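Local coordinates for protein C-1-tetrahydrofolate synthase, cytoplasmic, putative (Trypanosoma brucei, PDB 4CJX) that probably interconverts one-carbon forms of tetrahydrofolate as a homodimeric, NADP-dependent methylenetetrahydrofolate dehydrogenase and methenyltetrahydrofolate cyclohydrolase, at residues 259-264 against 271-276; 232-237 against 255-260; 115-120 against 141-146; 55-60 against 307-312. All blocks are in the same frame, centred on the assembly; numbering follows the deposited sequence.

Contact 1: 259-264 against 271-276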
# COMPACT_ATOMS: atom_id res chain seq x y z
N THR B 259 -20.17 -7.37 5.28
CA THR B 259 -21.41 -7.84 4.68
C THR B 259 -21.36 -9.36 4.70
O THR B 259 -21.17 -9.97 3.65
CB THR B 259 -21.53 -7.42 3.20
OG1 THR B 259 -20.28 -7.69 2.54
CG2 THR B 259 -21.86 -5.94 3.06
N THR B 260 -21.51 -9.97 5.87
CA THR B 260 -21.38 -11.40 5.98
C THR B 260 -22.75 -12.12 5.99
O THR B 260 -23.61 -11.80 6.80
CB THR B 260 -20.59 -11.78 7.24
OG1 THR B 260 -19.29 -11.17 7.20
CG2 THR B 260 -20.46 -13.33 7.38
N PRO B 261 -22.95 -13.10 5.09
CA PRO B 261 -24.16 -13.93 5.16
C PRO B 261 -24.26 -14.69 6.50
O PRO B 261 -23.29 -15.33 6.92
CB PRO B 261 -23.98 -14.91 4.02
CG PRO B 261 -23.10 -14.19 3.03
CD PRO B 261 -22.15 -13.40 3.88
N VAL B 262 -25.41 -14.58 7.17
CA VAL B 262 -25.67 -15.29 8.42
C VAL B 262 -27.03 -15.98 8.28
O VAL B 262 -28.01 -15.36 7.85
CB VAL B 262 -25.64 -14.34 9.66
CG1 VAL B 262 -26.05 -15.08 10.92
CG2 VAL B 262 -24.24 -13.75 9.83
N ALA B 263 -27.09 -17.26 8.63
CA ALA B 263 -28.31 -18.06 8.38
C ALA B 263 -29.55 -17.41 9.00
O ALA B 263 -29.53 -16.96 10.17
CB ALA B 263 -28.15 -19.49 8.88
N ASP B 264 -30.59 -17.28 8.18
CA ASP B 264 -31.89 -16.79 8.60
C ASP B 264 -32.98 -17.44 7.72
O ASP B 264 -33.23 -17.01 6.58
CB ASP B 264 -31.93 -15.24 8.57
CG ASP B 264 -33.26 -14.66 9.11
OD1 ASP B 264 -34.27 -15.37 9.16
OD2 ASP B 264 -33.28 -13.47 9.46
N TYR B 271 -30.35 -16.46 4.18
CA TYR B 271 -29.42 -15.73 5.02
C TYR B 271 -29.78 -14.26 5.05
O TYR B 271 -30.53 -13.77 4.19
CB TYR B 271 -27.97 -15.93 4.56
CG TYR B 271 -27.70 -15.35 3.19
CD1 TYR B 271 -27.47 -13.99 3.04
CD2 TYR B 271 -27.71 -16.14 2.05
CE1 TYR B 271 -27.25 -13.43 1.81
CE2 TYR B 271 -27.48 -15.58 0.80
CZ TYR B 271 -27.24 -14.22 0.69
OH TYR B 271 -27.01 -13.63 -0.54
N ARG B 272 -29.28 -13.57 6.07
CA ARG B 272 -29.32 -12.13 6.14
C ARG B 272 -27.86 -11.66 6.11
O ARG B 272 -26.95 -12.43 6.45
CB ARG B 272 -30.02 -11.65 7.43
CG ARG B 272 -29.33 -12.14 8.71
CD ARG B 272 -30.00 -11.71 10.02
NE ARG B 272 -30.41 -10.31 10.00
CZ ARG B 272 -31.64 -9.88 9.71
NH1 ARG B 272 -32.63 -10.72 9.47
NH2 ARG B 272 -31.88 -8.58 9.71
N LEU B 273 -27.64 -10.41 5.71
CA LEU B 273 -26.33 -9.77 5.76
C LEU B 273 -26.11 -9.08 7.10
O LEU B 273 -26.93 -8.25 7.51
CB LEU B 273 -26.18 -8.75 4.63
CG LEU B 273 -26.18 -9.40 3.24
CD1 LEU B 273 -25.95 -8.33 2.19
CD2 LEU B 273 -25.16 -10.53 3.09
N VAL B 274 -25.02 -9.43 7.78
CA VAL B 274 -24.71 -8.91 9.10
C VAL B 274 -23.34 -8.23 9.04
O VAL B 274 -22.37 -8.80 8.49
CB VAL B 274 -24.71 -10.03 10.18
CG1 VAL B 274 -24.45 -9.46 11.55
CG2 VAL B 274 -26.05 -10.76 10.22
N GLY B 275 -23.28 -7.02 9.61
CA GLY B 275 -22.09 -6.23 9.64
C GLY B 275 -21.12 -6.74 10.67
O GLY B 275 -21.46 -7.64 11.48
N ASP B 276 -19.92 -6.14 10.68
CA ASP B 276 -18.89 -6.44 11.68
C ASP B 276 -19.18 -5.87 13.07
O ASP B 276 -18.64 -6.36 14.06
CB ASP B 276 -17.54 -5.87 11.22
CG ASP B 276 -16.94 -6.63 10.06
OD1 ASP B 276 -17.56 -7.56 9.48
OD2 ASP B 276 -15.81 -6.31 9.72
O HOH W 1 -19.78 -9.00 8.69
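Tyr-271 lays one face of its ring against Pro-261, whose CB makes a CH-pi contact 4.1 Å from the ring centroid and is displaced toward the rim. The tyrosine CG stands between the backbone N and the carbonyl carbon (chi1 66°), which brings the ring over the proline while the backbones meet at Ala-263. Next, Arg-272 exchanges both of its backbone bonds with Val-262. Its side chain bends at chi3 so that NH1 reaches OD2 of Asp-264 at 2.8 Å; this salt bridge lies in the guanidinium plane, with the two planes 31° apart, and the other carboxylate oxygen, OD1, is bonded to Ser-266. Strands 260-263 and 271-274 thus form a small antiparallel beta hairpin on the surface of the NAD(P)-binding domain. Leu-273 sends CD2 to within 4.2 Å of Pro-261 CG, on the face that carries both side chains; Leu-273 also touches the bound inhibitor. On the reverse face Val-274 CG2 packs on Val-262 CG2 at 3.5 Å, and its backbone is paired twice with Thr-260. Past Gly-275, Asp-276 is reached through a water that donates to its OD1 and to Val-274 O (2.6 Å), and is also hydrogen-bonded to Thr-260 OG1.

Contact 2: 232-237 against 255-260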
# COMPACT_ATOMS: atom_id res chain seq x y z
N ILE B 232 -11.97 6.97 14.85
CA ILE B 232 -12.66 6.50 13.67
C ILE B 232 -12.43 5.01 13.50
O ILE B 232 -11.29 4.54 13.54
CB ILE B 232 -12.18 7.23 12.41
CG1 ILE B 232 -12.58 8.70 12.45
CG2 ILE B 232 -12.75 6.55 11.17
CD1 ILE B 232 -11.76 9.56 11.51
N VAL B 233 -13.52 4.26 13.32
CA VAL B 233 -13.46 2.83 13.14
C VAL B 233 -13.99 2.45 11.75
O VAL B 233 -15.15 2.76 11.42
CB VAL B 233 -14.29 2.06 14.19
CG1 VAL B 233 -14.29 0.57 13.87
CG2 VAL B 233 -13.82 2.34 15.63
N VAL B 234 -13.15 1.81 10.95
CA VAL B 234 -13.54 1.24 9.70
C VAL B 234 -13.33 -0.25 9.75
O VAL B 234 -12.21 -0.74 9.64
CB VAL B 234 -12.72 1.78 8.51
CG1 VAL B 234 -13.24 1.16 7.24
CG2 VAL B 234 -12.81 3.31 8.46
N SER B 235 -14.45 -0.97 9.88
CA SER B 235 -14.42 -2.41 9.99
C SER B 235 -14.76 -3.10 8.66
O SER B 235 -15.88 -3.01 8.20
CB SER B 235 -15.39 -2.90 11.07
OG SER B 235 -14.93 -4.16 11.51
N ALA B 236 -13.80 -3.83 8.12
CA ALA B 236 -13.95 -4.50 6.83
C ALA B 236 -13.33 -5.89 6.91
O ALA B 236 -12.57 -6.32 6.02
CB ALA B 236 -13.29 -3.67 5.75
N ALA B 237 -13.64 -6.60 7.97
CA ALA B 237 -13.04 -7.90 8.24
C ALA B 237 -13.96 -9.05 7.88
O ALA B 237 -13.50 -10.16 7.75
CB ALA B 237 -12.65 -7.99 9.71
N ILE B 255 -17.70 3.09 10.72
CA ILE B 255 -18.09 2.76 9.37
C ILE B 255 -17.99 1.25 9.23
O ILE B 255 -16.90 0.67 9.28
CB ILE B 255 -17.17 3.39 8.31
CG1 ILE B 255 -16.91 4.86 8.55
CG2 ILE B 255 -17.77 3.20 6.92
CD1 ILE B 255 -18.15 5.73 8.62
N ASP B 256 -19.15 0.62 9.05
CA ASP B 256 -19.26 -0.82 9.00
C ASP B 256 -19.32 -1.34 7.57
O ASP B 256 -20.38 -1.32 6.93
CB ASP B 256 -20.49 -1.27 9.79
CG ASP B 256 -20.48 -2.74 10.08
OD1 ASP B 256 -19.61 -3.45 9.52
OD2 ASP B 256 -21.34 -3.21 10.88
N VAL B 257 -18.20 -1.86 7.09
CA VAL B 257 -18.08 -2.43 5.74
C VAL B 257 -18.42 -3.92 5.67
O VAL B 257 -18.63 -4.45 4.60
CB VAL B 257 -16.64 -2.21 5.20
CG1 VAL B 257 -16.55 -2.54 3.71
CG2 VAL B 257 -16.21 -0.78 5.45
N GLY B 258 -18.49 -4.61 6.80
CA GLY B 258 -18.83 -6.03 6.80
C GLY B 258 -20.15 -6.31 6.09
O GLY B 258 -21.12 -5.57 6.25
N THR B 259 -20.17 -7.37 5.28
CA THR B 259 -21.41 -7.84 4.68
C THR B 259 -21.36 -9.36 4.70
O THR B 259 -21.17 -9.97 3.65
CB THR B 259 -21.53 -7.42 3.20
OG1 THR B 259 -20.28 -7.69 2.54
CG2 THR B 259 -21.86 -5.94 3.06
N THR B 260 -21.51 -9.97 5.87
CA THR B 260 -21.38 -11.40 5.98
C THR B 260 -22.75 -12.12 5.99
O THR B 260 -23.61 -11.80 6.80
CB THR B 260 -20.59 -11.78 7.24
OG1 THR B 260 -19.29 -11.17 7.20
CG2 THR B 260 -20.46 -13.33 7.38
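Val-257 holds CG1 anti to its backbone N (chi1 -169°) and CG2 beside that N, a setting that directs CG2 to Val-234 CG1 at 4.0 Å, where the two side chains cross obliquely. The Val-257 CB itself rests 3.7 Å from Ala-236 CB. Asp-256 likewise carries its CG opposite the backbone N (chi1 -165°), which lets OD1 reach forward along its own chain to accept from Gly-258 N at 3.2 Å. This Asx turn, with the donor 30° out of the carboxylate plane on the anti side, marks the point where the strand gives way to loop.

The backbones run parallel. Val-233 O takes the N-H of Ile-255 at 2.7 Å in a nearly straight bond, and Ile-255 O then receives Ser-235 N. Beyond them Ser-235 O accepts from Val-257 N at 2.8 Å and from Gly-258 N, so one carbonyl has two donors, the second of them weak.

Strands 232-235 and 253-256 are neighbours in the parallel sheet of the NAD(P)-binding domain, and the second leads on, through Gly-258, to Thr-259, which binds NADP in a crystal structure of this enzyme. Asp-276 bonds through OD2 to Ser-235 OG and through its backbone N to Asp-256 OD1. Helix 166-178 covers the face bearing Val-234, Ile-255 and Val-257, through Val-171 and Leu-175, while strand 186-190 flanks 232-235 on its other edge.

Contact 3: 115-120 against 141-146. With 9L9 ((2S)-2-[[4-[[2,4-bis(azanyl)-6-oxidanylidene-1H-pyrimidin-5-yl]carbamoylamino]phenyl]carbonylamino]pentanedioic acid), chain G.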
# COMPACT_ATOMS: atom_id res chain seq x y z
N CYS B 115 -17.55 0.06 -24.24
CA CYS B 115 -17.31 -0.37 -22.85
C CYS B 115 -16.11 0.38 -22.23
O CYS B 115 -14.97 0.21 -22.66
CB CYS B 115 -17.04 -1.89 -22.79
SG CYS B 115 -16.49 -2.51 -21.16
N HIS B 116 -16.38 1.18 -21.21
CA HIS B 116 -15.36 1.99 -20.53
C HIS B 116 -14.89 1.43 -19.18
O HIS B 116 -13.83 1.82 -18.69
CB HIS B 116 -15.90 3.39 -20.38
CG HIS B 116 -16.35 3.96 -21.68
ND1 HIS B 116 -17.67 4.25 -21.95
CD2 HIS B 116 -15.67 4.19 -22.82
CE1 HIS B 116 -17.77 4.69 -23.20
NE2 HIS B 116 -16.57 4.66 -23.74
N SER B 117 -15.66 0.51 -18.61
CA SER B 117 -15.36 -0.11 -17.32
C SER B 117 -15.57 -1.62 -17.37
O SER B 117 -16.60 -2.06 -17.87
CB SER B 117 -16.31 0.45 -16.23
OG SER B 117 -15.79 1.63 -15.67
N ILE B 118 -14.65 -2.37 -16.79
CA ILE B 118 -14.78 -3.81 -16.61
C ILE B 118 -14.67 -4.20 -15.14
O ILE B 118 -13.67 -3.94 -14.48
CB ILE B 118 -13.69 -4.57 -17.39
CG1 ILE B 118 -13.83 -4.30 -18.89
CG2 ILE B 118 -13.76 -6.06 -17.10
CD1 ILE B 118 -12.61 -4.68 -19.70
N VAL B 119 -15.71 -4.86 -14.64
CA VAL B 119 -15.78 -5.33 -13.27
C VAL B 119 -15.80 -6.86 -13.28
O VAL B 119 -16.69 -7.49 -13.86
CB VAL B 119 -17.05 -4.78 -12.57
CG1 VAL B 119 -17.32 -5.50 -11.25
CG2 VAL B 119 -16.95 -3.28 -12.33
N VAL B 120 -14.82 -7.46 -12.62
CA VAL B 120 -14.78 -8.91 -12.47
C VAL B 120 -15.19 -9.19 -11.02
O VAL B 120 -14.41 -8.99 -10.11
CB VAL B 120 -13.38 -9.51 -12.79
CG1 VAL B 120 -13.33 -11.01 -12.49
CG2 VAL B 120 -12.99 -9.23 -14.25
N LYS B 141 -9.68 0.77 -18.20
CA LYS B 141 -11.01 0.17 -17.87
C LYS B 141 -11.11 -0.56 -16.50
O LYS B 141 -12.11 -1.21 -16.20
CB LYS B 141 -11.44 -0.81 -18.98
CG LYS B 141 -11.49 -0.16 -20.36
CD LYS B 141 -12.19 -1.02 -21.38
CE LYS B 141 -11.85 -0.58 -22.79
NZ LYS B 141 -12.89 -1.08 -23.72
N ASP B 142 -10.07 -0.44 -15.69
CA ASP B 142 -9.99 -1.12 -14.39
C ASP B 142 -10.81 -0.32 -13.36
O ASP B 142 -10.26 0.40 -12.54
CB ASP B 142 -8.51 -1.26 -14.00
CG ASP B 142 -8.30 -1.76 -12.57
OD1 ASP B 142 -9.12 -2.55 -12.07
OD2 ASP B 142 -7.27 -1.35 -11.97
N ALA B 143 -12.13 -0.45 -13.42
CA ALA B 143 -13.03 0.32 -12.58
C ALA B 143 -12.90 -0.01 -11.08
O ALA B 143 -13.10 0.86 -10.25
CB ALA B 143 -14.47 0.09 -13.02
N ASP B 144 -12.55 -1.25 -10.75
CA ASP B 144 -12.32 -1.63 -9.36
C ASP B 144 -10.98 -1.20 -8.81
O ASP B 144 -10.75 -1.34 -7.61
CB ASP B 144 -12.41 -3.13 -9.17
CG ASP B 144 -13.84 -3.63 -9.19
OD1 ASP B 144 -14.67 -3.14 -8.38
OD2 ASP B 144 -14.09 -4.55 -9.99
N CYS B 145 -10.08 -0.70 -9.65
CA CYS B 145 -8.74 -0.31 -9.21
C CYS B 145 -8.05 -1.52 -8.57
O CYS B 145 -7.52 -1.46 -7.46
CB CYS B 145 -8.79 0.90 -8.25
SG CYS B 145 -7.17 1.60 -7.89
N LEU B 146 -8.09 -2.63 -9.27
CA LEU B 146 -7.48 -3.87 -8.78
C LEU B 146 -6.04 -4.05 -9.32
O LEU B 146 -5.26 -4.82 -8.74
CB LEU B 146 -8.35 -5.07 -9.16
CG LEU B 146 -9.46 -5.39 -8.16
CD1 LEU B 146 -10.48 -6.32 -8.79
CD2 LEU B 146 -8.91 -6.00 -6.86
N2A 9L9 G . -14.85 -6.88 -8.42
N1 9L9 G . -15.89 -7.54 -6.34
C2 9L9 G . -15.57 -6.54 -7.19
N3 9L9 G . -15.88 -5.20 -6.92
C4 9L9 G . -16.56 -5.04 -5.71
O4A 9L9 G . -16.82 -3.87 -5.49
N5A 9L9 G . -17.71 -5.84 -3.72
C5 9L9 G . -16.90 -6.06 -4.81
C6 9L9 G . -16.55 -7.32 -5.19
N7 9L9 G . -16.86 -8.45 -4.31
O8A 9L9 G . -19.56 -5.21 -4.90
N9 9L9 G . -19.67 -5.35 -2.66
C1B 9L9 G . -20.95 -4.94 -2.46
C2B 9L9 G . -21.50 -5.12 -1.17
C3B 9L9 G . -22.81 -4.76 -0.87
C4B 9L9 G . -23.64 -4.20 -1.84
C5B 9L9 G . -23.08 -3.97 -3.12
C6B 9L9 G . -21.77 -4.35 -3.43
C7B 9L9 G . -25.04 -3.74 -1.48
O7B 9L9 G . -25.49 -2.81 -2.11
CAW 9L9 G . -19.01 -5.48 -3.84
N 9L9 G . -25.73 -4.27 -0.45
CA 9L9 G . -27.03 -3.80 0.02
C 9L9 G . -26.81 -3.01 1.29
OXT 9L9 G . -25.78 -3.25 1.93
CB 9L9 G . -28.00 -4.89 0.41
CG 9L9 G . -27.74 -6.17 -0.36
CD 9L9 G . -28.94 -7.06 -0.23
OE1 9L9 G . -30.03 -6.61 -0.59
OE2 9L9 G . -28.80 -8.19 0.25
O 9L9 G . -27.65 -2.16 1.69
O HOH W 2 -11.49 -3.81 -12.32
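Two direct hydrogen bonds join Lys-141 to strand 117-120 and the residues just before it. Its NZ donates to Cys-115 O at 2.7 Å, in the carbonyl plane, and its own O accepts from Ile-118 N at 2.9 Å. The lysine chain is extended beyond CG, which carries the ammonium past His-116 O to Cys-115; Leu-109 O and Asn-110 O also accept from it, so three carbonyls accept from the buried, probably positive group. A water adds an indirect link, donating to Ile-118 O and to Asp-142 OD1 and accepting from Asp-144 N.

In the packing, Ile-118 CD1 lies 4.0 Å from Lys-141 CD, the side chains crossing at a slant. Ala-143 CB touches Val-119 CG2 and, from another direction, the side chain of Ser-117, whose OG is hydrogen-bonded to Thr-308 OG1. The side chains of Val-119 and Asp-144 cross at about a right angle, CG1 lying 3.6 Å from OD2.

Ligand bonds form the third group. Asp-144 receives the inhibitor's pyrimidine in a two-pronged grip, OD1 from N3 at 2.8 Å and OD2 from N2A at 2.9 Å, and Val-120 O accepts a further bond from N2A at 2.7 Å.

Strand 117-120 is an outer strand of the three-stranded parallel sheet, paired with 58-64. Helix 296-316 adjoins Ser-117, Val-119 and Ala-143, helix 99-110 touches Ile-118, and the turn 142-145 lies in the loop leading to helix 148-151.

Contact 4: 55-60 against 307-312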
# COMPACT_ATOMS: atom_id res chain seq x y z
N ARG B 55 -22.94 9.28 -27.44
CA ARG B 55 -22.05 8.51 -26.58
C ARG B 55 -22.53 8.47 -25.14
O ARG B 55 -23.18 9.41 -24.65
CB ARG B 55 -20.63 9.06 -26.64
CG ARG B 55 -20.04 8.97 -28.04
CD ARG B 55 -18.75 9.77 -28.20
NE ARG B 55 -18.25 9.63 -29.57
CZ ARG B 55 -17.61 8.56 -30.04
NH1 ARG B 55 -17.35 7.52 -29.26
NH2 ARG B 55 -17.22 8.53 -31.30
N ARG B 56 -22.23 7.38 -24.46
CA ARG B 56 -22.60 7.23 -23.07
C ARG B 56 -21.78 6.12 -22.40
O ARG B 56 -21.38 5.17 -23.07
CB ARG B 56 -24.11 6.96 -22.92
CG ARG B 56 -24.59 5.61 -23.42
CD ARG B 56 -26.11 5.58 -23.57
NE ARG B 56 -26.60 4.19 -23.58
CZ ARG B 56 -27.75 3.75 -23.05
NH1 ARG B 56 -28.60 4.58 -22.43
NH2 ARG B 56 -28.05 2.46 -23.13
N PRO B 57 -21.53 6.25 -21.08
CA PRO B 57 -20.69 5.30 -20.34
C PRO B 57 -21.19 3.86 -20.44
O PRO B 57 -22.40 3.62 -20.34
CB PRO B 57 -20.82 5.78 -18.89
CG PRO B 57 -21.26 7.21 -18.99
CD PRO B 57 -22.12 7.27 -20.20
N GLY B 58 -20.26 2.93 -20.64
CA GLY B 58 -20.54 1.51 -20.74
C GLY B 58 -19.86 0.74 -19.61
O GLY B 58 -18.65 0.84 -19.37
N LEU B 59 -20.65 -0.03 -18.88
CA LEU B 59 -20.16 -0.80 -17.77
C LEU B 59 -20.27 -2.28 -18.10
O LEU B 59 -21.34 -2.76 -18.52
CB LEU B 59 -20.98 -0.51 -16.53
CG LEU B 59 -20.72 -1.50 -15.38
CD1 LEU B 59 -19.29 -1.36 -14.86
CD2 LEU B 59 -21.74 -1.28 -14.28
N SER B 60 -19.18 -3.00 -17.90
CA SER B 60 -19.21 -4.43 -18.01
C SER B 60 -19.07 -5.09 -16.65
O SER B 60 -18.13 -4.79 -15.94
CB SER B 60 -18.10 -4.91 -18.92
OG SER B 60 -18.21 -6.32 -19.02
N ASN B 307 -16.59 6.17 -10.86
CA ASN B 307 -15.36 5.79 -11.54
C ASN B 307 -15.59 5.63 -13.04
O ASN B 307 -14.82 6.12 -13.86
CB ASN B 307 -14.80 4.46 -11.00
CG ASN B 307 -14.20 4.57 -9.62
OD1 ASN B 307 -14.25 5.63 -8.99
ND2 ASN B 307 -13.66 3.47 -9.12
N THR B 308 -16.68 4.96 -13.38
CA THR B 308 -17.02 4.66 -14.76
C THR B 308 -17.30 5.93 -15.57
O THR B 308 -16.83 6.07 -16.71
CB THR B 308 -18.22 3.69 -14.80
OG1 THR B 308 -17.88 2.47 -14.10
CG2 THR B 308 -18.62 3.39 -16.23
N LEU B 309 -18.05 6.87 -14.98
CA LEU B 309 -18.29 8.16 -15.62
C LEU B 309 -16.99 8.95 -15.77
O LEU B 309 -16.78 9.57 -16.81
CB LEU B 309 -19.33 8.97 -14.85
CG LEU B 309 -19.80 10.30 -15.46
CD1 LEU B 309 -20.48 10.12 -16.81
CD2 LEU B 309 -20.74 10.98 -14.48
N THR B 310 -16.13 8.92 -14.76
CA THR B 310 -14.80 9.53 -14.85
C THR B 310 -13.99 8.90 -15.99
O THR B 310 -13.39 9.62 -16.81
CB THR B 310 -14.05 9.49 -13.51
OG1 THR B 310 -14.81 10.22 -12.54
CG2 THR B 310 -12.70 10.14 -13.63
N MET B 311 -14.02 7.57 -16.09
CA MET B 311 -13.29 6.87 -17.16
C MET B 311 -13.90 7.19 -18.54
O MET B 311 -13.18 7.44 -19.51
CB MET B 311 -13.25 5.35 -16.89
CG MET B 311 -12.46 5.00 -15.63
SD MET B 311 -13.13 3.61 -14.66
CE MET B 311 -12.37 2.26 -15.55
N PHE B 312 -15.23 7.22 -18.61
CA PHE B 312 -15.92 7.63 -19.82
C PHE B 312 -15.41 9.00 -20.27
O PHE B 312 -14.97 9.15 -21.41
CB PHE B 312 -17.43 7.65 -19.60
CG PHE B 312 -18.21 8.28 -20.72
CD1 PHE B 312 -18.37 7.61 -21.93
CD2 PHE B 312 -18.79 9.52 -20.57
CE1 PHE B 312 -19.10 8.17 -22.97
CE2 PHE B 312 -19.52 10.09 -21.61
CZ PHE B 312 -19.68 9.42 -22.81
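The long helix 296-316, which belongs to the C-terminal part of the chain, packs here against the start of the central strand, 58-64, of the catalytic domain's parallel sheet and the residues leading into it. Pro-57 is the main point of touch. Its CD stands almost directly above the centroid of the Phe-312 ring, 3.9 Å away and 4° off the normal, a CH-pi contact made face-on. Phe-312 reaches this place because its CG is anti to the backbone N (chi1 170°), swinging the ring off the helix and against the proline. Arg-55 CB approaches the same ring at its edge, in plane, 4.0 Å from CZ. Pro-57 CG also meets Leu-309 CD1 at 3.7 Å, the two side chains lying side by side and pointing the same way.

One turn before Phe-312, Thr-308 turns its methyl CG2 to Gly-58 O (4.0 Å) and Pro-57 CB (4.2 Å), while its OG1 is hydrogen-bonded to Ser-117 OG. No hydrogen bond crosses between the two segments themselves. His-116 meets Phe-312 edge-to-face, and the Leu-309 side chain also packs on helix 30-51. Helix-on-sheet packing of this kind is typical of alpha/beta domains, and here a C-terminal helix returns to cover the N-terminal sheet.

The four contacts fall into two pairs on opposite sides of the chain's centre. Contacts 1 and 2 overlap in sequence, sharing Thr-259 and Thr-260, and have centres 13 Å apart; Asp-276 OD2 of contact 1 joins them by probable hydrogen bonds, as to Ala-237 N at 2.8 Å. Contacts 3 and 4, centres 10 Å apart, meet in the catalytic-domain sheet, where Val-119 N lies 2.7 Å from Ser-60 O. The inhibitor spans the gap: contact 3 binds its pyrimidine, and Leu-273 of contact 1 touches it, although those contacts' centres are 27 Å apart. Contact 4 encloses the other three within its chain loop.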